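Local coordinates for protein 3' terminal uridylyl transferase (Trypanosoma brucei, PDB 5HZD) that adds uridines from UTP to the 3' ends of guide RNAs, ribosomal RNAs and some mRNAs during mitochondrial RNA editing, at residues 127-131 against 132-136. Sequence-based numbering, arbitrary orientation.
Sequences AVVDV and DAMER
Asp130 O accepts from Met134 N at 2.9 Å and Val131 O from Glu135 N, also at 2.9 Å; these i to i+4 bonds form the short helix 131-135 that follows strand 124-129. The first bond lies in the carbonyl plane of Asp130. In the second the donor is tilted 20° from the carbonyl plane of Val131. Asp130 is the N-cap of helix 131-135. Its CG stands anti to the backbone N (chi1 174°), which brings OD1 to the backbone N-H of Ala133 at the helix start. There OD1 takes Ala133 N at 3.0 Å in a fairly straight bond (164°). The N-H comes from above the carboxylate plane, not from within it. A water completes the cap: it donates to Asp130 OD1 and accepts from Asp132 N at 2.9 Å. The helix start may also steady the negative charge of Asp130. Ala133 CB packs against the same carboxylate, 3.5 Å from Asp130 CG. The other oxygen, Asp130 OD2, is hydrogen-bonded to His101 NE2.

This is a strand-to-helix turn in the palm of the nucleotidyltransferase. Strand 124-129 lies between strands 105-109 and 285-288. Asp125, a predicted catalytic metal ligand, lies near the start of this strand, and Asp123, the other, just before it. Val129 also sits close to Ile294 of the UTP site.

In one of two conformers modelled for Met134, its extended chain puts SD 4.0 Å from Val129 CG1, a tentative contact. Glu135 CG rests on Val131 O at 3.3 Å. Glu135 OE2 is hydrogen-bonded to Ser364 OG, while Asp132 OD2 makes a salt bridge to Lys103.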
loop_
_atom_site.group_PDB
_atom_site.type_symbol
_atom_site.label_atom_id
_atom_site.label_comp_id
_atom_site.label_asym_id
_atom_site.label_seq_id
_atom_site.Cartn_x
_atom_site.Cartn_y
_atom_site.Cartn_z
ATOM N N ALA A 127 -9.963 -3.261 4.131
ATOM C CA ALA A 127 -10.201 -3.370 5.575
ATOM C C ALA A 127 -11.687 -3.607 5.799
ATOM O O ALA A 127 -12.516 -2.918 5.215
ATOM C CB ALA A 127 -9.825 -2.051 6.270
ATOM N N VAL A 128 -12.028 -4.554 6.662
ATOM C CA VAL A 128 -13.436 -4.874 6.949
ATOM C C VAL A 128 -13.721 -4.431 8.379
ATOM O O VAL A 128 -13.162 -4.985 9.319
ATOM C CB VAL A 128 -13.640 -6.407 6.831
ATOM C CG1 VAL A 128 -15.079 -6.812 7.245
ATOM C CG2 VAL A 128 -13.323 -6.868 5.385
ATOM N N VAL A 129 -14.595 -3.437 8.555
ATOM C CA VAL A 129 -14.792 -2.796 9.846
ATOM C C VAL A 129 -16.270 -2.481 10.052
ATOM O O VAL A 129 -16.940 -1.953 9.136
ATOM C CB VAL A 129 -14.028 -1.437 9.922
ATOM C CG1 VAL A 129 -14.237 -0.773 11.302
ATOM C CG2 VAL A 129 -12.532 -1.659 9.643
ATOM N N ASP A 130 -16.750 -2.795 11.257
ATOM C CA ASP A 130 -18.047 -2.360 11.768
ATOM C C ASP A 130 -17.749 -1.113 12.582
ATOM O O ASP A 130 -17.200 -1.196 13.696
ATOM C CB ASP A 130 -18.622 -3.479 12.659
ATOM C CG ASP A 130 -19.916 -3.096 13.391
ATOM O OD1 ASP A 130 -20.262 -1.897 13.524
ATOM O OD2 ASP A 130 -20.585 -4.022 13.926
ATOM N N VAL A 131 -18.132 0.028 12.020
ATOM C CA VAL A 131 -17.789 1.332 12.599
ATOM C C VAL A 131 -18.444 1.552 13.964
ATOM O O VAL A 131 -17.762 2.017 14.889
ATOM C CB VAL A 131 -18.111 2.449 11.621
ATOM C CG1 VAL A 131 -17.943 3.842 12.282
ATOM C CG2 VAL A 131 -17.193 2.327 10.408
ATOM N N ASP A 132 -19.724 1.208 14.106
ATOM C CA ASP A 132 -20.399 1.266 15.404
ATOM C C ASP A 132 -19.603 0.483 16.447
ATOM O O ASP A 132 -19.361 0.975 17.557
ATOM C CB ASP A 132 -21.804 0.657 15.322
ATOM C CG ASP A 132 -22.802 1.565 14.654
ATOM O OD1 ASP A 132 -22.448 2.730 14.376
ATOM O OD2 ASP A 132 -23.958 1.119 14.429
ATOM N N ALA A 133 -19.196 -0.736 16.089
ATOM C CA ALA A 133 -18.481 -1.581 17.044
ATOM C C ALA A 133 -17.124 -0.987 17.387
ATOM O O ALA A 133 -16.727 -0.994 18.561
ATOM C CB ALA A 133 -18.311 -2.997 16.506
ATOM N N MET A 134 -16.433 -0.453 16.383
ATOM C CA MET A 134 -15.140 0.176 16.608
ATOM C C MET A 134 -15.296 1.316 17.610
ATOM O O MET A 134 -14.478 1.481 18.517
ATOM C CB MET A 134 -14.575 0.713 15.297
ATOM C CG MET A 134 -13.364 1.605 15.471
ATOM S SD MET A 134 -12.645 1.921 13.866
ATOM C CE MET A 134 -11.510 3.278 14.195
ATOM N N GLU A 135 -16.369 2.093 17.461
ATOM C CA GLU A 135 -16.612 3.213 18.373
ATOM C C GLU A 135 -16.858 2.762 19.819
ATOM O O GLU A 135 -16.489 3.479 20.765
ATOM C CB GLU A 135 -17.737 4.105 17.851
ATOM C CG GLU A 135 -17.337 4.836 16.541
ATOM C CD GLU A 135 -16.271 5.891 16.772
ATOM O OE1 GLU A 135 -16.515 6.794 17.604
ATOM O OE2 GLU A 135 -15.196 5.821 16.138
ATOM N N ARG A 136 -17.459 1.580 19.998
ATOM C CA ARG A 136 -17.685 1.045 21.341
ATOM C C ARG A 136 -16.448 0.361 21.897
ATOM O O ARG A 136 -16.472 -0.116 23.031
ATOM C CB ARG A 136 -18.827 0.019 21.367
ATOM C CG ARG A 136 -20.119 0.461 20.729
ATOM C CD ARG A 136 -21.209 -0.558 20.976
ATOM N NE ARG A 136 -20.874 -1.920 20.548
ATOM C CZ ARG A 136 -21.216 -2.430 19.369
ATOM N NH1 ARG A 136 -21.870 -1.681 18.489
ATOM N NH2 ARG A 136 -20.894 -3.677 19.059
HETATM O O HOH W 1 -21.512 0.089 12.110
#